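Local coordinates for ribose-phosphate pyrophosphokinase (Mycobacterium smegmatis, PDB 5MP7), which probably makes phosphoribosyl pyrophosphate by transferring the pyrophosphoryl group of ATP to the 1-hydroxyl of ribose 5-phosphate, with magnesium as cofactor, at residues N72-L75 with M76-L79. Sequence-based numbering, arbitrary orientation.
Sequences NQWL and MEQL
The indole of Trp74 meets Glu77 at its edge: carboxylate oxygen OE1 of Glu77 lies near the ring plane, 3.7 Å from CE3 of Trp74, with the carboxylate turned 50° from the ring. One face of the indole carries the side-chain amide of its neighbour Gln73, whose CD sits 4.2 Å above the plane and offset toward the rim. Trp74 and Glu77 run side by side in the same direction, three residues apart on one helix. Glu77 holds CG anti to its own N (chi1 179°) and continues extended, which carries the carboxylate out alongside the benzene half of the indole. Two partners share that carboxylate: OE1 accepts a hydrogen bond from Gln65 NE2, and OE2 forms a salt bridge with Arg18. The double grip should fix its rotation and favour the charged form.

Underneath, the backbone is regular alpha-helix, with four consecutive i to i+4 hydrogen bonds running from Met76 N to Asn72 O (3.0 Å) through Leu79 N to Leu75 O (3.0 Å). On another side of the helix Leu75 and Leu79 meet more loosely, CG of Leu75 being 4.5 Å from CD1 of Leu79, while CG of Leu79 rests 3.3 Å from the carbonyl O of Leu75.

This is the early part of helix 71-87, the crossover of the beta-alpha-beta unit between parallel strands 60-64 and 92-97. Gln78 reaches to that sheet, its NE2 hydrogen-bonded to Ile96 O, while Glu77 packs on strands 38-42 and 48-52. Along the subunit interface, Asn72 and Leu75 pack on Met76 of a second subunit, and Met76 on Asn72 of that subunit, so the helix helps join two copies within the hexamer.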
loop_
_atom_site.group_PDB
_atom_site.type_symbol
_atom_site.label_atom_id
_atom_site.label_comp_id
_atom_site.label_asym_id
_atom_site.label_seq_id
_atom_site.Cartn_x
_atom_site.Cartn_y
_atom_site.Cartn_z
ATOM N N ASN A 72 -2.448 23.183 43.814
ATOM C CA ASN A 72 -3.614 23.721 43.131
ATOM C C ASN A 72 -4.760 22.721 42.959
ATOM O O ASN A 72 -5.933 23.095 43.007
ATOM C CB ASN A 72 -3.189 24.279 41.790
ATOM C CG ASN A 72 -2.157 25.369 41.949
ATOM O OD1 ASN A 72 -2.431 26.412 42.594
ATOM N ND2 ASN A 72 -0.955 25.144 41.403
ATOM N N GLN A 73 -4.395 21.463 42.751
ATOM C CA GLN A 73 -5.335 20.368 42.761
ATOM C C GLN A 73 -6.118 20.278 44.078
ATOM O O GLN A 73 -7.321 20.055 44.082
ATOM C CB GLN A 73 -4.572 19.076 42.554
ATOM C CG GLN A 73 -5.445 17.856 42.456
ATOM C CD GLN A 73 -4.617 16.584 42.515
ATOM O OE1 GLN A 73 -3.427 16.602 42.208
ATOM N NE2 GLN A 73 -5.253 15.471 42.894
ATOM N N TRP A 74 -5.434 20.457 45.199
ATOM C CA TRP A 74 -6.102 20.294 46.496
ATOM C C TRP A 74 -6.955 21.487 46.838
ATOM O O TRP A 74 -7.970 21.360 47.521
ATOM C CB TRP A 74 -5.118 20.009 47.622
ATOM C CG TRP A 74 -4.227 18.861 47.385
ATOM C CD1 TRP A 74 -2.881 18.897 47.393
ATOM C CD2 TRP A 74 -4.590 17.528 47.061
ATOM N NE1 TRP A 74 -2.366 17.669 47.091
ATOM C CE2 TRP A 74 -3.398 16.799 46.899
ATOM C CE3 TRP A 74 -5.803 16.872 46.900
ATOM C CZ2 TRP A 74 -3.372 15.436 46.597
ATOM C CZ3 TRP A 74 -5.781 15.504 46.578
ATOM C CH2 TRP A 74 -4.562 14.803 46.440
ATOM N N LEU A 75 -6.536 22.643 46.370
ATOM C CA LEU A 75 -7.329 23.864 46.510
ATOM C C LEU A 75 -8.633 23.780 45.714
ATOM O O LEU A 75 -9.700 24.111 46.242
ATOM C CB LEU A 75 -6.498 25.084 46.078
ATOM C CG LEU A 75 -7.220 26.411 46.183
ATOM C CD1 LEU A 75 -7.724 26.693 47.608
ATOM C CD2 LEU A 75 -6.262 27.492 45.687
ATOM N N MET A 76 -8.559 23.315 44.463
ATOM C CA MET A 76 -9.786 23.055 43.670
ATOM C C MET A 76 -10.673 21.983 44.288
ATOM O O MET A 76 -11.861 22.147 44.299
ATOM C CB MET A 76 -9.476 22.642 42.256
ATOM C CG MET A 76 -8.926 23.784 41.409
ATOM S SD MET A 76 -9.971 25.254 41.277
ATOM C CE MET A 76 -11.581 24.521 40.946
ATOM N N GLU A 77 -10.096 20.928 44.867
ATOM C CA GLU A 77 -10.905 19.917 45.515
ATOM C C GLU A 77 -11.705 20.498 46.673
ATOM O O GLU A 77 -12.866 20.175 46.836
ATOM C CB GLU A 77 -10.048 18.716 45.964
ATOM C CG GLU A 77 -10.851 17.633 46.688
ATOM C CD GLU A 77 -10.092 16.305 46.890
ATOM O OE1 GLU A 77 -9.295 16.168 47.874
ATOM O OE2 GLU A 77 -10.330 15.366 46.078
ATOM N N GLN A 78 -11.071 21.333 47.490
ATOM C CA GLN A 78 -11.751 21.993 48.593
ATOM C C GLN A 78 -12.859 22.919 48.108
ATOM O O GLN A 78 -13.957 22.898 48.656
ATOM C CB GLN A 78 -10.745 22.760 49.447
ATOM C CG GLN A 78 -11.344 23.354 50.702
ATOM C CD GLN A 78 -10.298 23.719 51.721
ATOM O OE1 GLN A 78 -9.269 24.253 51.356
ATOM N NE2 GLN A 78 -10.521 23.378 52.979
ATOM N N LEU A 79 -12.593 23.716 47.072
ATOM C CA LEU A 79 -13.632 24.587 46.507
ATOM C C LEU A 79 -14.802 23.808 45.935
ATOM O O LEU A 79 -15.944 24.232 46.109
ATOM C CB LEU A 79 -13.083 25.491 45.400
ATOM C CG LEU A 79 -12.019 26.489 45.837
ATOM C CD1 LEU A 79 -11.367 27.104 44.621
ATOM C CD2 LEU A 79 -12.598 27.551 46.736
#